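Local coordinates for conserved hypothetical protein (Staphylococcus aureus subsp. aureus, PDB 2AP3), which is of unknown function but belongs to a family of putative cell-wall binding lipoproteins and folds as an elongated, largely helical bundle, at residues A[117-120]-A[121-124]; A[144-147]-A[148-151]; A[180-183]-A[184-188]. All coordinates share one frame; numbering follows the deposited sequence.

All three interactions lie on long helices of one elongated bundle: interactions 1 and 2 on helix 109-150, interaction 3 on helix 157-195, which follows it in the chain. Interactions 1 and 2 are far apart on the same helix, their centres about 41 Å from each other and on opposite sides of the chain's centre. Interaction 3 packs against interaction 1, with centres about 11 Å apart: Val-121 CG1 meets Val-188 CG2 at 3.7 Å, and Leu-118 CD1 lies 3.6 Å from Val-188 O. Interactions 2 and 3 do not touch; their nearest atoms are about 22 Å apart.

Interaction 1 (A[117-120]-A[121-124]); sequences QLDD and VLKE
Two consecutive turns in the body of helix 109-150 meet here through i to i+4 and i to i+3 pairs, with the residues 117-120 handing their carbonyls to the amides of 121-124. Four alpha-helical hydrogen bonds join them, running from Val-121 N to Gln-117 O and so on to Glu-124 N and Asp-120 O; the one between Lys-123 N and Asp-119 O, at 2.9 Å, is the straightest, with 163° at the hydrogen. On the buried side Leu-118 and Leu-122 cross at an angle, CG of Leu-118 being 4.0 Å from CD1 of Leu-122. The two leucines reach each other with different first torsions: Leu-118 holds CG opposite its own backbone N (chi1 176°), whereas Leu-122 turns CG to the N side, where it passes 3.5 Å from Leu-118 O. Val-121 uses one branch, CG2, which lies 3.2 Å from Gln-117 O and 3.5 Å from Gln-117 NE2. A bend at chi2 of Gln-117 brings NE2 back across to that methyl, and this same NE2 is hydrogen-bonded to Glu-191. On the solvent side, the extended chain of Lys-123 runs past Asp-119 O, its CG being 3.3 Å from that oxygen, and ends in a long salt bridge, Asp-120 OD1 to Lys-123 NZ at 4.0 Å. Such a separation suggests a weak attraction. Asp-119 OD1 instead takes a hydrogen bond with Tyr-21 OH. Three helices flank the turn: Leu-118 and Leu-122 pack on Tyr-21 of helix 10-30, Phe-96 of helix 61-96 meets Asp-119, Leu-122 and Lys-123, and Val-121 rests on Val-188 and Glu-191 of helix 157-195.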
loop_
_atom_site.group_PDB
_atom_site.type_symbol
_atom_site.label_atom_id
_atom_site.label_comp_id
_atom_site.label_asym_id
_atom_site.label_seq_id
_atom_site.Cartn_x
_atom_site.Cartn_y
_atom_site.Cartn_z
ATOM N N GLN A 117 5.516 -21.127 -5.310
ATOM C CA GLN A 117 6.380 -20.137 -4.670
ATOM C C GLN A 117 5.957 -18.710 -5.037
ATOM O O GLN A 117 5.934 -17.833 -4.173
ATOM C CB GLN A 117 7.863 -20.402 -5.002
ATOM C CG GLN A 117 8.852 -19.313 -4.566
ATOM C CD GLN A 117 8.908 -19.100 -3.065
ATOM O OE1 GLN A 117 8.461 -19.945 -2.280
ATOM N NE2 GLN A 117 9.484 -17.968 -2.652
ATOM N N LEU A 118 5.621 -18.482 -6.305
ATOM C CA LEU A 118 5.075 -17.184 -6.711
ATOM C C LEU A 118 3.783 -16.876 -5.952
ATOM O O LEU A 118 3.603 -15.744 -5.469
ATOM C CB LEU A 118 4.853 -17.119 -8.224
ATOM C CG LEU A 118 4.185 -15.857 -8.797
ATOM C CD1 LEU A 118 4.930 -14.549 -8.418
ATOM C CD2 LEU A 118 4.078 -16.001 -10.293
ATOM N N ASP A 119 2.900 -17.872 -5.838
ATOM C CA ASP A 119 1.656 -17.744 -5.056
ATOM C C ASP A 119 1.901 -17.411 -3.599
ATOM O O ASP A 119 1.152 -16.654 -2.985
ATOM C CB ASP A 119 0.832 -19.032 -5.103
ATOM C CG ASP A 119 -0.095 -19.091 -6.278
ATOM O OD1 ASP A 119 -0.339 -18.045 -6.925
ATOM O OD2 ASP A 119 -0.584 -20.218 -6.563
ATOM N N ASP A 120 2.943 -18.000 -3.033
ATOM C CA ASP A 120 3.266 -17.747 -1.642
ATOM C C ASP A 120 3.781 -16.336 -1.424
ATOM O O ASP A 120 3.511 -15.745 -0.391
ATOM C CB ASP A 120 4.274 -18.771 -1.123
ATOM C CG ASP A 120 3.685 -20.160 -1.018
ATOM O OD1 ASP A 120 2.447 -20.299 -0.901
ATOM O OD2 ASP A 120 4.470 -21.127 -1.037
ATOM N N VAL A 121 4.529 -15.819 -2.396
ATOM C CA VAL A 121 5.052 -14.462 -2.325
ATOM C C VAL A 121 3.926 -13.459 -2.530
ATOM O O VAL A 121 3.906 -12.425 -1.866
ATOM C CB VAL A 121 6.246 -14.242 -3.301
ATOM C CG1 VAL A 121 6.775 -12.800 -3.252
ATOM C CG2 VAL A 121 7.370 -15.200 -2.927
ATOM N N LEU A 122 2.978 -13.786 -3.408
ATOM C CA LEU A 122 1.793 -12.945 -3.570
ATOM C C LEU A 122 0.958 -12.933 -2.286
ATOM O O LEU A 122 0.479 -11.870 -1.867
ATOM C CB LEU A 122 0.967 -13.376 -4.793
ATOM C CG LEU A 122 1.573 -12.986 -6.145
ATOM C CD1 LEU A 122 1.033 -13.870 -7.276
ATOM C CD2 LEU A 122 1.322 -11.520 -6.484
ATOM N N LYS A 123 0.812 -14.092 -1.639
ATOM C CA LYS A 123 0.206 -14.158 -0.302
ATOM C C LYS A 123 0.936 -13.252 0.703
ATOM O O LYS A 123 0.302 -12.525 1.462
ATOM C CB LYS A 123 0.155 -15.611 0.219
ATOM C CG LYS A 123 -0.952 -16.419 -0.423
ATOM C CD LYS A 123 -0.662 -17.914 -0.465
ATOM C CE LYS A 123 -1.689 -18.608 -1.342
ATOM N NZ LYS A 123 -1.453 -20.070 -1.527
ATOM N N GLU A 124 2.266 -13.265 0.675
ATOM C CA GLU A 124 3.050 -12.423 1.580
ATOM C C GLU A 124 2.818 -10.933 1.256
ATOM O O GLU A 124 2.804 -10.084 2.171
ATOM C CB GLU A 124 4.541 -12.773 1.508
ATOM C CG GLU A 124 5.365 -12.171 2.643
ATOM C CD GLU A 124 4.640 -12.228 3.990
ATOM O OE1 GLU A 124 4.418 -13.340 4.514
ATOM O OE2 GLU A 124 4.275 -11.160 4.520
#

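Interaction 2 (A[144-147]-A[148-151]); sequences KTLF and KYLN
Leu-150 sits between two side chains of the preceding turn, Leu-146 and Phe-147, and touches each with a different methyl. Its CD1 comes up to the edge of the Phe-147 ring, near the ring plane, 4.2 Å from Phe-147 CD1, while its CD2 is 4.4 Å from Leu-146 CD1. With CG of Leu-150 pointing away from its carbonyl carbon (chi1 -56°), the branch point is set 3.5 Å from Leu-146 O, and from there CD1 turns back to the phenylalanine edge while CD2 stays near the Leu-146 methyl. Leu-146 CD1 also lies 4.4 Å from Tyr-149 CD2, a loose apolar contact. The backbone underneath is the end of helix 109-150. Lys-148 N donates to Lys-144 O at 2.9 Å, and Leu-150 N to Leu-146 O. The pattern then fades: Asn-151 N, already in the loop, makes a weak bond to Phe-147 O four residues back, 3.2 Å long and bent to 123°, and a shorter one of 3.0 Å to Lys-148 O three residues back. Polar ends are fixed from beyond the turn: Lys-144 NZ forms a salt bridge with Asp-76, Asn-151 OD1 is bonded to Lys-69, and Tyr-149 OH to Thr-156 N. Around this terminus, Phe-147 packs on Leu-71 and Ile-72 of helix 61-96, whereas Leu-146 meets Ile-167 and Leu-150 meets Val-160 of helix 157-195, so that one flank of the turn faces helix 61-96 and another helix 157-195; Leu-150 also touches Val-56 of a loop.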
loop_
_atom_site.group_PDB
_atom_site.type_symbol
_atom_site.label_atom_id
_atom_site.label_comp_id
_atom_site.label_asym_id
_atom_site.label_seq_id
_atom_site.Cartn_x
_atom_site.Cartn_y
_atom_site.Cartn_z
ATOM N N LYS A 144 -3.495 13.614 13.661
ATOM C CA LYS A 144 -4.816 14.087 14.042
ATOM C C LYS A 144 -4.935 14.330 15.563
ATOM O O LYS A 144 -5.470 15.345 16.005
ATOM C CB LYS A 144 -5.918 13.184 13.501
ATOM C CG LYS A 144 -7.336 13.751 13.807
ATOM C CD LYS A 144 -8.485 12.921 13.203
ATOM C CE LYS A 144 -9.857 13.369 13.743
ATOM N NZ LYS A 144 -10.926 12.521 13.130
ATOM N N THR A 145 -4.411 13.403 16.362
ATOM C CA THR A 145 -4.422 13.545 17.818
ATOM C C THR A 145 -3.690 14.828 18.266
ATOM O O THR A 145 -4.175 15.559 19.126
ATOM C CB THR A 145 -3.805 12.293 18.437
ATOM O OG1 THR A 145 -4.676 11.195 18.167
ATOM C CG2 THR A 145 -3.625 12.433 19.928
ATOM N N LEU A 146 -2.541 15.103 17.658
ATOM C CA LEU A 146 -1.852 16.360 17.972
ATOM C C LEU A 146 -2.718 17.555 17.568
ATOM O O LEU A 146 -2.834 18.511 18.335
ATOM C CB LEU A 146 -0.491 16.418 17.305
ATOM C CG LEU A 146 0.256 17.763 17.333
ATOM C CD1 LEU A 146 0.434 18.262 18.781
ATOM C CD2 LEU A 146 1.593 17.685 16.615
ATOM N N PHE A 147 -3.315 17.510 16.383
ATOM C CA PHE A 147 -4.088 18.681 15.943
ATOM C C PHE A 147 -5.319 18.935 16.799
ATOM O O PHE A 147 -5.644 20.109 17.075
ATOM C CB PHE A 147 -4.436 18.598 14.447
ATOM C CG PHE A 147 -3.244 18.366 13.557
ATOM C CD1 PHE A 147 -2.023 18.977 13.820
ATOM C CD2 PHE A 147 -3.342 17.503 12.468
ATOM C CE1 PHE A 147 -0.887 18.747 13.003
ATOM C CE2 PHE A 147 -2.219 17.254 11.649
ATOM C CZ PHE A 147 -0.993 17.899 11.915
ATOM N N LYS A 148 -5.984 17.869 17.243
ATOM C CA LYS A 148 -7.114 18.015 18.163
ATOM C C LYS A 148 -6.677 18.666 19.473
ATOM O O LYS A 148 -7.399 19.499 20.042
ATOM C CB LYS A 148 -7.763 16.676 18.440
ATOM C CG LYS A 148 -8.634 16.184 17.295
ATOM C CD LYS A 148 -9.420 14.882 17.662
ATOM C CE LYS A 148 -10.355 15.020 18.885
ATOM N NZ LYS A 148 -11.004 13.718 19.199
ATOM N N TYR A 149 -5.487 18.296 19.944
ATOM C CA TYR A 149 -4.949 18.902 21.155
ATOM C C TYR A 149 -4.747 20.412 20.972
ATOM O O TYR A 149 -5.032 21.211 21.856
ATOM C CB TYR A 149 -3.666 18.172 21.560
ATOM C CG TYR A 149 -2.901 18.822 22.692
ATOM C CD1 TYR A 149 -3.391 18.812 23.996
ATOM C CD2 TYR A 149 -1.679 19.431 22.452
ATOM C CE1 TYR A 149 -2.681 19.410 25.025
ATOM C CE2 TYR A 149 -0.947 20.029 23.491
ATOM C CZ TYR A 149 -1.465 20.012 24.776
ATOM O OH TYR A 149 -0.778 20.601 25.824
ATOM N N LEU A 150 -4.311 20.817 19.787
ATOM C CA LEU A 150 -4.185 22.258 19.515
ATOM C C LEU A 150 -5.523 23.003 19.433
ATOM O O LEU A 150 -5.531 24.241 19.563
ATOM C CB LEU A 150 -3.453 22.491 18.181
ATOM C CG LEU A 150 -2.060 21.867 18.011
ATOM C CD1 LEU A 150 -1.537 22.115 16.624
ATOM C CD2 LEU A 150 -1.085 22.420 19.041
ATOM N N ASN A 151 -6.619 22.279 19.155
ATOM C CA ASN A 151 -7.983 22.849 18.917
ATOM C C ASN A 151 -8.797 23.028 20.204
ATOM O O ASN A 151 -10.038 23.212 20.184
ATOM C CB ASN A 151 -8.774 21.966 17.927
ATOM C CG ASN A 151 -10.001 22.669 17.341
ATOM O OD1 ASN A 151 -9.963 23.870 17.015
ATOM N ND2 ASN A 151 -11.091 21.929 17.195
#

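Interaction 3 (A[180-183]-A[184-188]); sequences KYTK and VLNKV
Tyr-181 O is gripped by two amides of the next turn: Leu-185 N donates to it at 3.0 Å, and Val-184 N adds a weak bond, bent to 120° at the hydrogen. Val-184 N is thus shared between two carbonyls, since it also donates to Lys-180 O at 3.1 Å, and this bond to the residue four back is the better formed. The valine side chain turns toward the same tyrosine. Its first torsion, chi1 73°, places CG1 between the backbone N and the carbonyl carbon, facing the preceding turn. From there CG1 reaches Tyr-181 CD1 at 3.7 Å.

Leu-185 lies over the ring face itself, while Val-184 CG1 approaches obliquely near CD1, from the same side of the ring plane. CG of Leu-185 stands 4.2 Å from the centroid of the Tyr-181 ring and 17° off the normal, which is a CH-pi contact. Over that same face CD1 of Leu-185 lies 3.7 Å from Tyr-181 CE2, and CD2 lies 3.8 Å from Tyr-181 CZ. Beyond the turn, His-129 meets the ring edge-to-face, and Leu-128 of helix 109-150 touches both Tyr-181 and Val-184.

The phenol ring is therefore held by an aliphatic side chain over one face and by an aromatic partner in edge-to-face contact. Together these should limit rotation of the ring, beside a backbone carbonyl whose oxygen is satisfied by two N-H groups, one bond well formed and the other weak.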
loop_
_atom_site.group_PDB
_atom_site.type_symbol
_atom_site.label_atom_id
_atom_site.label_comp_id
_atom_site.label_asym_id
_atom_site.label_seq_id
_atom_site.Cartn_x
_atom_site.Cartn_y
_atom_site.Cartn_z
ATOM N N LYS A 180 9.802 -3.102 3.941
ATOM C CA LYS A 180 9.508 -4.526 3.789
ATOM C C LYS A 180 8.529 -4.767 2.640
ATOM O O LYS A 180 8.638 -5.756 1.904
ATOM C CB LYS A 180 8.934 -5.089 5.084
ATOM C CG LYS A 180 9.919 -5.164 6.233
ATOM C CD LYS A 180 9.399 -6.091 7.324
ATOM C CE LYS A 180 10.498 -6.459 8.312
ATOM N NZ LYS A 180 10.902 -5.321 9.190
ATOM N N TYR A 181 7.556 -3.867 2.489
ATOM C CA TYR A 181 6.548 -4.012 1.441
ATOM C C TYR A 181 7.178 -3.802 0.066
ATOM O O TYR A 181 6.928 -4.562 -0.864
ATOM C CB TYR A 181 5.365 -3.046 1.654
ATOM C CG TYR A 181 4.229 -3.274 0.679
ATOM C CD1 TYR A 181 3.544 -4.483 0.654
ATOM C CD2 TYR A 181 3.824 -2.267 -0.201
ATOM C CE1 TYR A 181 2.512 -4.701 -0.234
ATOM C CE2 TYR A 181 2.792 -2.475 -1.095
ATOM C CZ TYR A 181 2.146 -3.696 -1.102
ATOM O OH TYR A 181 1.117 -3.905 -1.979
ATOM N N THR A 182 8.008 -2.770 -0.059
ATOM C CA THR A 182 8.706 -2.515 -1.322
ATOM C C THR A 182 9.582 -3.713 -1.690
ATOM O O THR A 182 9.616 -4.130 -2.865
ATOM C CB THR A 182 9.504 -1.193 -1.263
ATOM O OG1 THR A 182 8.601 -0.106 -1.014
ATOM C CG2 THR A 182 10.233 -0.926 -2.584
ATOM N N LYS A 183 10.254 -4.288 -0.689
ATOM C CA LYS A 183 10.998 -5.535 -0.881
ATOM C C LYS A 183 10.134 -6.660 -1.457
ATOM O O LYS A 183 10.578 -7.373 -2.363
ATOM C CB LYS A 183 11.666 -6.009 0.414
ATOM C CG LYS A 183 12.998 -5.347 0.724
ATOM C CD LYS A 183 13.821 -6.267 1.611
ATOM C CE LYS A 183 15.116 -5.619 2.082
ATOM N NZ LYS A 183 15.889 -6.554 2.946
ATOM N N VAL A 184 8.909 -6.824 -0.949
ATOM C CA VAL A 184 8.072 -7.949 -1.390
ATOM C C VAL A 184 7.559 -7.719 -2.811
ATOM O O VAL A 184 7.413 -8.672 -3.582
ATOM C CB VAL A 184 6.907 -8.289 -0.406
ATOM C CG1 VAL A 184 5.805 -7.244 -0.452
ATOM C CG2 VAL A 184 6.332 -9.673 -0.724
ATOM N N LEU A 185 7.315 -6.459 -3.165
ATOM C CA LEU A 185 6.863 -6.153 -4.518
ATOM C C LEU A 185 7.970 -6.533 -5.494
ATOM O O LEU A 185 7.697 -7.033 -6.593
ATOM C CB LEU A 185 6.469 -4.688 -4.671
ATOM C CG LEU A 185 5.256 -4.197 -3.858
ATOM C CD1 LEU A 185 4.998 -2.702 -4.115
ATOM C CD2 LEU A 185 4.021 -5.056 -4.169
ATOM N N ASN A 186 9.215 -6.323 -5.073
ATOM C CA ASN A 186 10.374 -6.772 -5.862
ATOM C C ASN A 186 10.502 -8.286 -5.952
ATOM O O ASN A 186 10.777 -8.827 -7.027
ATOM C CB ASN A 186 11.667 -6.142 -5.343
ATOM C CG ASN A 186 11.703 -4.644 -5.566
ATOM O OD1 ASN A 186 11.036 -4.124 -6.465
ATOM N ND2 ASN A 186 12.483 -3.941 -4.757
ATOM N N LYS A 187 10.294 -8.970 -4.829
ATOM C CA LYS A 187 10.353 -10.425 -4.806
ATOM C C LYS A 187 9.274 -11.029 -5.709
ATOM O O LYS A 187 9.501 -12.077 -6.333
ATOM C CB LYS A 187 10.230 -10.953 -3.377
ATOM C CG LYS A 187 10.622 -12.424 -3.210
ATOM C CD LYS A 187 10.396 -12.883 -1.779
ATOM C CE LYS A 187 10.868 -14.314 -1.579
ATOM N NZ LYS A 187 10.990 -14.625 -0.123
ATOM N N VAL A 188 8.110 -10.378 -5.784
ATOM C CA VAL A 188 7.050 -10.824 -6.699
ATOM C C VAL A 188 7.581 -10.897 -8.133
ATOM O O VAL A 188 7.418 -11.920 -8.805
ATOM C CB VAL A 188 5.756 -9.961 -6.590
ATOM C CG1 VAL A 188 4.797 -10.236 -7.761
ATOM C CG2 VAL A 188 5.055 -10.257 -5.283
#